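Local atomic coordinates of putative aminopeptidase (Leishmania major, PDB entry 5NTH), a protein that probably acts as a manganese-dependent leucyl aminopeptidase of the M17 family, removing residues from the N-terminal end of peptides. Residues A[251-255]-A[273-277]; A[375-379]-A[396-400]; A[380-386]-A[473-479]. One frame throughout, in Å; residues are numbered along the deposited sequence.

Interaction 1: residues A[251-255]-A[273-277]; sequences KGDEL and PAHLV
Lys-251 lies across from His-275 as an antiparallel, non-hydrogen-bonded pair at the end of strand 246-251, an edge strand of the eight-stranded mixed sheet of the catalytic domain. With CG anti to the backbone N (chi1 179°) and the chain extended beyond it, the lysine runs alongside the imidazole, both side chains pointing the same way. Its CG sits over one ring face, displaced toward the rim and 3.9 Å from the ring centroid, a CH-pi contact. CD of Lys-251 lies 3.5 Å from NE2 of His-275, and farther out CE of Lys-251 passes CG of Pro-273 at 4.0 Å. The histidine also packs against Thr-229, Val-230 and Ala-233 of helix 229-243.

Gly-252 turns the chain out of the strand with a positive phi of 59°. Its N donates to O of Ala-274 over 2.9 Å, a nearly straight bond (165° at the hydrogen), and its CA rests 4.1 Å from CB of Pro-273. The short helix that follows carries Leu-255 back over the second segment. The two methyls of that leucine divide the work: CD1 meets CB of Ala-274 at 3.5 Å, while CD2 reaches CD1 of Leu-276 at 3.9 Å, the two leucines crossing at about a right angle. Ile-263 of helix 261-267 and Tyr-260 touch both leucines and extend this apolar cluster.

Between the two segments, one backbone bond is thus flanked by two unlike layers; Leu-276 and Ile-250 continue the strand pairing. One layer is apolar; in the other, the aliphatic part of a lysine covers an imidazole while NZ of Lys-251 remains 4.4 Å from NE2 of His-275, a proximity that would probably disfavour a positive charge on the ring.

Interaction 2: residues A[375-379]-A[396-400]; sequences VMKSG and GDGVY
A type I beta turn, Met-376 to Gly-379, docks here against one side of helix 391-404 in the catalytic domain. The turn forms the hairpin connection between the antiparallel strands 373-375 and 381-383, and its own closing bond runs from Gly-379 N to Met-376 O. Asp-397 and Tyr-400, one helical turn apart, meet Met-376, Lys-377 and Ser-378 of the turn.

The polar link is a single hydrogen bond. Lys-377 N donates to OD1 of Asp-397 over 2.8 Å at 163°, meeting the oxygen on its syn side and somewhat out of the carboxylate plane. The other oxygen, OD2, accepts from the backbone N of Ile-263, with a weaker bond from Gly-262, so this buried carboxylate joins the turn to the start of helix 261-267. Bonds at both oxygens should restrain its rotation, and backbone donors probably help to stabilise its negative charge.

Next to this bond, Met-376 bends at chi2 and chi3 and brings its CE to 3.7 Å from CA of Gly-396. The methyl comes so close to the helix backbone because this position carries no side chain.

In Tyr-400, CG anti to the backbone N (chi1 -174°) carries the ring toward the turn, and chi2 near 85° turns one face to Lys-377 O and Ser-378 CA. The lysine side chain crosses the tyrosine at about a right angle and leads off to the carbonyl O of Lys-258, with Tyr-260 as a cation-pi partner. Ser-378 OG is hydrogen-bonded to His-499, which also packs on Met-376. Over the tyrosine face, CA of Ser-378 makes a CH-pi contact, 4.1 Å from the ring centroid and displaced toward the rim.

Interaction 3: residues A[380-386]-A[473-479]; sequences KSVEVMN and PCADMRN
Parallel strands 381-383 and 477-478 pair here at one edge of a small three-stranded mixed sheet, Val-382 facing Met-477 and Glu-383 facing Arg-478. Two backbone bonds hold the register: Met-477 N donates to Ser-381 O, and Glu-383 N to Met-477 O over 2.7 Å. A weak third runs from Asn-479 N to Glu-383 O.

At the leading end Ser-381 and Asp-476 exchange bonds. Ser-381 N reaches OD2 of Asp-476 on its anti side at 2.8 Å, and Asp-476 N donates to OG of Ser-381. The aspartate's OD1 accepts from Ala-167 N of a second subunit, so the edge also serves the hexamer.

At the far end the side-chain amide of Asn-479 spans two residues, OD1 accepting from Met-385 N and ND2 donating to Asn-386 O at 3.1 Å. Through OD1, Asn-386 accepts from the backbone N of Asp-388, a manganese ligand, and its side chain lies about 4 Å from actinonin.

Val-382 and Met-477 share one face with Phe-495; the opposite face holds a salt bridge. Both NE and NH1 of Arg-478 converge on OE1 of Glu-383, which also accepts from Ser-472 OG, while NH2 of Arg-478 bonds to Asn-482. OE1 lies in the guanidinium plane, and SD of Met-385 rests over one face of that group, 3.4 Å from NE of Arg-478.

From the N terminus, interaction 1 comes first and closes a short loop of 17 residues, containing helix 261-267, at the edge of the large sheet. Interactions 2 and 3 follow in series with it but cross each other: 375-379 and 380-386 are consecutive, and their partners 396-400 and 473-479 come later in the same order. Interaction 2 spans 16 residues, interaction 3 a much longer 86. Helix 391-404 lies in the middle, with Leu-276 CD2 of interaction 1 packing 4.0 Å from Gly-398 CA, while Met-376 CG touches Val-382 CG2 at 3.7 Å. Together they tie the large sheet, through that helix, to the small three-stranded sheet.

Interaction 1: residues A[251-255]-A[273-277]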
loop_
_atom_site.group_PDB
_atom_site.type_symbol
_atom_site.label_atom_id
_atom_site.label_comp_id
_atom_site.label_asym_id
_atom_site.label_seq_id
_atom_site.Cartn_x
_atom_site.Cartn_y
_atom_site.Cartn_z
ATOM N N LYS A 251 -39.850 -10.380 0.605
ATOM C CA LYS A 251 -38.763 -10.981 -0.192
ATOM C C LYS A 251 -38.556 -10.289 -1.548
ATOM O O LYS A 251 -39.525 -9.943 -2.215
ATOM C CB LYS A 251 -39.055 -12.470 -0.414
ATOM C CG LYS A 251 -38.020 -13.229 -1.238
ATOM C CD LYS A 251 -38.431 -14.700 -1.437
ATOM C CE LYS A 251 -37.676 -15.399 -2.586
ATOM N NZ LYS A 251 -37.787 -16.899 -2.599
ATOM N N GLY A 252 -37.283 -10.098 -1.927
ATOM C CA GLY A 252 -36.884 -9.749 -3.292
ATOM C C GLY A 252 -37.508 -8.465 -3.790
ATOM O O GLY A 252 -37.284 -7.432 -3.197
ATOM N N ASP A 253 -38.295 -8.535 -4.865
ATOM C CA ASP A 253 -38.995 -7.347 -5.421
ATOM C C ASP A 253 -40.062 -6.765 -4.497
ATOM O O ASP A 253 -40.330 -5.573 -4.553
ATOM C CB ASP A 253 -39.588 -7.634 -6.821
ATOM C CG ASP A 253 -38.507 -8.056 -7.853
ATOM O OD1 ASP A 253 -37.281 -8.046 -7.557
ATOM O OD2 ASP A 253 -38.892 -8.405 -8.986
ATOM N N GLU A 254 -40.635 -7.603 -3.630
ATOM C CA GLU A 254 -41.559 -7.155 -2.592
ATOM C C GLU A 254 -40.938 -6.048 -1.713
ATOM O O GLU A 254 -41.660 -5.162 -1.245
ATOM C CB GLU A 254 -42.054 -8.341 -1.749
ATOM N N LEU A 255 -39.617 -6.085 -1.514
ATOM C CA LEU A 255 -38.924 -5.067 -0.719
ATOM C C LEU A 255 -38.934 -3.745 -1.423
ATOM O O LEU A 255 -39.312 -2.715 -0.851
ATOM C CB LEU A 255 -37.473 -5.435 -0.478
ATOM C CG LEU A 255 -37.263 -6.523 0.548
ATOM C CD1 LEU A 255 -35.858 -7.101 0.407
ATOM C CD2 LEU A 255 -37.510 -5.972 1.948
ATOM N N PRO A 273 -31.916 -13.735 -3.344
ATOM C CA PRO A 273 -32.395 -12.381 -3.024
ATOM C C PRO A 273 -32.505 -12.004 -1.537
ATOM O O PRO A 273 -32.387 -12.843 -0.658
ATOM C CB PRO A 273 -33.762 -12.331 -3.708
ATOM C CG PRO A 273 -34.224 -13.745 -3.702
ATOM C CD PRO A 273 -33.019 -14.629 -3.739
ATOM N N ALA A 274 -32.737 -10.722 -1.299
ATOM C CA ALA A 274 -32.899 -10.201 0.040
ATOM C C ALA A 274 -34.233 -10.613 0.696
ATOM O O ALA A 274 -35.215 -10.875 0.009
ATOM C CB ALA A 274 -32.766 -8.688 0.016
ATOM N N HIS A 275 -34.235 -10.691 2.030
ATOM C CA HIS A 275 -35.454 -10.925 2.804
ATOM C C HIS A 275 -35.426 -10.104 4.070
ATOM O O HIS A 275 -34.408 -10.053 4.762
ATOM C CB HIS A 275 -35.590 -12.362 3.323
ATOM C CG HIS A 275 -35.570 -13.431 2.281
ATOM N ND1 HIS A 275 -34.453 -13.721 1.530
ATOM C CD2 HIS A 275 -36.500 -14.360 1.948
ATOM C CE1 HIS A 275 -34.719 -14.746 0.737
ATOM N NE2 HIS A 275 -35.951 -15.158 0.977
ATOM N N LEU A 276 -36.568 -9.517 4.401
ATOM C CA LEU A 276 -36.846 -9.197 5.786
ATOM C C LEU A 276 -37.730 -10.300 6.328
ATOM O O LEU A 276 -38.804 -10.570 5.808
ATOM C CB LEU A 276 -37.483 -7.825 5.942
ATOM C CG LEU A 276 -36.464 -6.684 5.939
ATOM C CD1 LEU A 276 -37.197 -5.377 5.839
ATOM C CD2 LEU A 276 -35.617 -6.662 7.199
ATOM N N VAL A 277 -37.242 -10.970 7.352
ATOM C CA VAL A 277 -37.972 -12.055 7.943
ATOM C C VAL A 277 -38.151 -11.684 9.401
ATOM O O VAL A 277 -37.159 -11.384 10.086
ATOM C CB VAL A 277 -37.196 -13.369 7.848
ATOM C CG1 VAL A 277 -38.042 -14.522 8.382
ATOM C CG2 VAL A 277 -36.754 -13.630 6.418
#

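Interaction 2: residues A[375-379]-A[396-400]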
loop_
_atom_site.group_PDB
_atom_site.type_symbol
_atom_site.label_atom_id
_atom_site.label_comp_id
_atom_site.label_asym_id
_atom_site.label_seq_id
_atom_site.Cartn_x
_atom_site.Cartn_y
_atom_site.Cartn_z
ATOM N N VAL A 375 -33.440 5.471 -0.990
ATOM C CA VAL A 375 -34.521 5.930 -0.142
ATOM C C VAL A 375 -34.952 4.790 0.748
ATOM O O VAL A 375 -35.530 3.827 0.304
ATOM C CB VAL A 375 -35.718 6.431 -0.950
ATOM C CG1 VAL A 375 -36.681 7.208 -0.042
ATOM C CG2 VAL A 375 -35.245 7.332 -2.080
ATOM N N MET A 376 -34.677 4.938 2.025
ATOM C CA MET A 376 -34.932 3.912 2.988
ATOM C C MET A 376 -36.441 3.891 3.258
ATOM O O MET A 376 -37.149 4.831 2.961
ATOM C CB MET A 376 -34.204 4.231 4.293
ATOM C CG MET A 376 -32.730 4.544 4.190
ATOM S SD MET A 376 -31.750 3.081 3.976
ATOM C CE MET A 376 -31.987 2.268 5.554
ATOM N N LYS A 377 -36.924 2.819 3.842
ATOM C CA LYS A 377 -38.295 2.768 4.274
ATOM C C LYS A 377 -38.729 3.943 5.111
ATOM O O LYS A 377 -39.856 4.398 4.999
ATOM C CB LYS A 377 -38.518 1.525 5.122
ATOM C CG LYS A 377 -39.967 1.286 5.474
ATOM C CD LYS A 377 -40.844 1.213 4.234
ATOM C CE LYS A 377 -42.237 0.720 4.590
ATOM N NZ LYS A 377 -43.241 1.326 3.696
ATOM N N SER A 378 -37.843 4.426 5.964
ATOM C CA SER A 378 -38.190 5.481 6.879
ATOM C C SER A 378 -38.440 6.806 6.213
ATOM O O SER A 378 -38.783 7.767 6.895
ATOM C CB SER A 378 -37.055 5.681 7.868
ATOM O OG SER A 378 -35.939 6.224 7.198
ATOM N N GLY A 379 -38.209 6.870 4.899
ATOM C CA GLY A 379 -38.269 8.120 4.123
ATOM C C GLY A 379 -36.948 8.880 3.974
ATOM O O GLY A 379 -36.793 9.676 3.050
ATOM N N GLY A 396 -31.148 -0.429 8.979
ATOM C CA GLY A 396 -32.023 0.699 8.910
ATOM C C GLY A 396 -33.412 0.292 8.488
ATOM O O GLY A 396 -34.352 0.665 9.147
ATOM N N ASP A 397 -33.576 -0.459 7.410
ATOM C CA ASP A 397 -34.925 -0.899 7.019
ATOM C C ASP A 397 -35.473 -1.889 8.066
ATOM O O ASP A 397 -36.676 -1.981 8.285
ATOM C CB ASP A 397 -34.954 -1.503 5.603
ATOM C CG ASP A 397 -34.995 -0.442 4.493
ATOM O OD1 ASP A 397 -35.395 0.711 4.734
ATOM O OD2 ASP A 397 -34.664 -0.741 3.343
ATOM N N GLY A 398 -34.590 -2.621 8.727
ATOM C CA GLY A 398 -35.013 -3.597 9.711
ATOM C C GLY A 398 -35.656 -2.959 10.922
ATOM O O GLY A 398 -36.713 -3.401 11.389
ATOM N N VAL A 399 -35.003 -1.940 11.452
ATOM C CA VAL A 399 -35.502 -1.324 12.643
ATOM C C VAL A 399 -36.786 -0.553 12.330
ATOM O O VAL A 399 -37.719 -0.584 13.139
ATOM C CB VAL A 399 -34.450 -0.484 13.363
ATOM C CG1 VAL A 399 -33.295 -1.379 13.793
ATOM C CG2 VAL A 399 -33.974 0.701 12.518
ATOM N N TYR A 400 -36.881 0.060 11.148
ATOM C CA TYR A 400 -38.116 0.727 10.768
ATOM C C TYR A 400 -39.262 -0.277 10.697
ATOM O O TYR A 400 -40.311 -0.075 11.286
ATOM C CB TYR A 400 -38.011 1.522 9.467
ATOM C CG TYR A 400 -39.279 2.288 9.254
ATOM C CD1 TYR A 400 -39.483 3.543 9.848
ATOM C CD2 TYR A 400 -40.339 1.707 8.556
ATOM C CE1 TYR A 400 -40.702 4.226 9.692
ATOM C CE2 TYR A 400 -41.562 2.366 8.397
ATOM C CZ TYR A 400 -41.742 3.625 8.961
ATOM O OH TYR A 400 -42.946 4.252 8.809
#

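Interaction 3: residues A[380-386]-A[473-479]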
loop_
_atom_site.group_PDB
_atom_site.type_symbol
_atom_site.label_atom_id
_atom_site.label_comp_id
_atom_site.label_asym_id
_atom_site.label_seq_id
_atom_site.Cartn_x
_atom_site.Cartn_y
_atom_site.Cartn_z
ATOM N N LYS A 380 -35.993 8.628 4.868
ATOM C CA LYS A 380 -34.712 9.307 4.871
ATOM C C LYS A 380 -33.873 8.819 3.675
ATOM O O LYS A 380 -33.799 7.610 3.411
ATOM C CB LYS A 380 -33.992 9.064 6.205
ATOM C CG LYS A 380 -34.748 9.552 7.439
ATOM C CD LYS A 380 -34.344 10.951 7.895
ATOM C CE LYS A 380 -33.504 10.935 9.174
ATOM N NZ LYS A 380 -34.312 10.617 10.384
ATOM N N SER A 381 -33.278 9.767 2.951
ATOM C CA SER A 381 -32.474 9.462 1.773
ATOM C C SER A 381 -31.009 9.267 2.164
ATOM O O SER A 381 -30.488 10.002 3.000
ATOM C CB SER A 381 -32.607 10.587 0.743
ATOM O OG SER A 381 -32.074 11.795 1.246
ATOM N N VAL A 382 -30.339 8.293 1.563
ATOM C CA VAL A 382 -28.974 7.980 1.966
ATOM C C VAL A 382 -28.039 8.008 0.788
ATOM O O VAL A 382 -28.308 7.373 -0.227
ATOM C CB VAL A 382 -28.879 6.597 2.653
ATOM C CG1 VAL A 382 -27.432 6.241 2.958
ATOM C CG2 VAL A 382 -29.654 6.619 3.945
ATOM N N GLU A 383 -26.927 8.715 0.933
ATOM C CA GLU A 383 -25.914 8.742 -0.123
ATOM C C GLU A 383 -24.826 7.707 0.172
ATOM O O GLU A 383 -24.023 7.881 1.083
ATOM C CB GLU A 383 -25.278 10.127 -0.273
ATOM C CG GLU A 383 -24.543 10.263 -1.612
ATOM C CD GLU A 383 -23.695 11.518 -1.745
ATOM O OE1 GLU A 383 -23.554 12.244 -0.731
ATOM O OE2 GLU A 383 -23.154 11.757 -2.873
ATOM N N VAL A 384 -24.788 6.659 -0.627
ATOM C CA VAL A 384 -23.847 5.569 -0.420
ATOM C C VAL A 384 -22.459 5.976 -0.842
ATOM O O VAL A 384 -22.202 6.089 -2.006
ATOM C CB VAL A 384 -24.268 4.335 -1.239
ATOM C CG1 VAL A 384 -23.284 3.193 -1.048
ATOM C CG2 VAL A 384 -25.677 3.883 -0.840
ATOM N N MET A 385 -21.554 6.168 0.102
ATOM C CA MET A 385 -20.154 6.498 -0.206
ATOM C C MET A 385 -19.222 5.307 -0.180
ATOM O O MET A 385 -18.168 5.325 -0.827
ATOM C CB MET A 385 -19.640 7.513 0.792
ATOM C CG MET A 385 -20.434 8.797 0.832
ATOM S SD MET A 385 -19.942 9.884 -0.511
ATOM C CE MET A 385 -20.771 9.198 -1.937
ATOM N N ASN A 386 -19.581 4.299 0.602
ATOM C CA ASN A 386 -18.850 3.060 0.653
ATOM C C ASN A 386 -19.819 1.938 0.737
ATOM O O ASN A 386 -20.533 1.843 1.741
ATOM C CB ASN A 386 -17.925 2.995 1.852
ATOM C CG ASN A 386 -16.970 1.823 1.752
ATOM O OD1 ASN A 386 -17.409 0.686 1.803
ATOM N ND2 ASN A 386 -15.679 2.085 1.556
ATOM N N PRO A 473 -24.119 16.544 0.633
ATOM C CA PRO A 473 -24.653 17.644 -0.166
ATOM C C PRO A 473 -25.984 17.392 -0.922
ATOM O O PRO A 473 -26.591 18.344 -1.376
ATOM C CB PRO A 473 -23.522 17.936 -1.190
ATOM C CG PRO A 473 -22.582 16.784 -1.169
ATOM C CD PRO A 473 -22.897 15.957 0.050
ATOM N N CYS A 474 -26.418 16.140 -1.088
ATOM C CA CYS A 474 -27.619 15.847 -1.900
ATOM C C CYS A 474 -28.559 14.758 -1.331
ATOM O O CYS A 474 -29.446 14.239 -2.003
ATOM C CB CYS A 474 -27.157 15.475 -3.283
ATOM S SG CYS A 474 -26.240 13.918 -3.283
ATOM N N ALA A 475 -28.385 14.429 -0.068
ATOM C CA ALA A 475 -29.253 13.462 0.594
ATOM C C ALA A 475 -29.255 13.758 2.065
ATOM O O ALA A 475 -28.468 14.569 2.559
ATOM C CB ALA A 475 -28.764 12.056 0.344
ATOM N N ASP A 476 -30.152 13.103 2.771
ATOM C CA ASP A 476 -30.289 13.365 4.197
ATOM C C ASP A 476 -29.017 13.017 4.957
ATOM O O ASP A 476 -28.623 13.755 5.846
ATOM C CB ASP A 476 -31.525 12.661 4.768
ATOM C CG ASP A 476 -32.807 13.260 4.244
ATOM O OD1 ASP A 476 -32.930 14.545 4.262
ATOM O OD2 ASP A 476 -33.672 12.440 3.807
ATOM N N MET A 477 -28.362 11.930 4.543
ATOM C CA MET A 477 -27.118 11.502 5.153
ATOM C C MET A 477 -26.312 10.604 4.221
ATOM O O MET A 477 -26.836 10.045 3.260
ATOM C CB MET A 477 -27.455 10.710 6.395
ATOM C CG MET A 477 -28.234 9.428 6.103
ATOM S SD MET A 477 -29.071 8.707 7.522
ATOM C CE MET A 477 -27.781 8.949 8.745
ATOM N N ARG A 478 -25.042 10.430 4.545
ATOM C CA ARG A 478 -24.223 9.412 3.876
ATOM C C ARG A 478 -24.327 8.144 4.661
ATOM O O ARG A 478 -25.064 8.113 5.629
ATOM C CB ARG A 478 -22.787 9.879 3.808
ATOM C CG ARG A 478 -22.758 11.188 3.091
ATOM C CD ARG A 478 -21.422 11.621 2.609
ATOM N NE ARG A 478 -21.628 12.255 1.307
ATOM C CZ ARG A 478 -20.813 13.139 0.747
ATOM N NH1 ARG A 478 -21.119 13.641 -0.436
ATOM N NH2 ARG A 478 -19.689 13.510 1.357
ATOM N N ASN A 479 -23.609 7.101 4.275
ATOM C CA ASN A 479 -23.568 5.904 5.101
ATOM C C ASN A 479 -22.199 5.589 5.722
ATOM O O ASN A 479 -22.010 4.512 6.233
ATOM C CB ASN A 479 -24.064 4.721 4.301
ATOM C CG ASN A 479 -23.007 4.173 3.389
ATOM O OD1 ASN A 479 -22.109 4.903 2.962
ATOM N ND2 ASN A 479 -23.075 2.876 3.108
#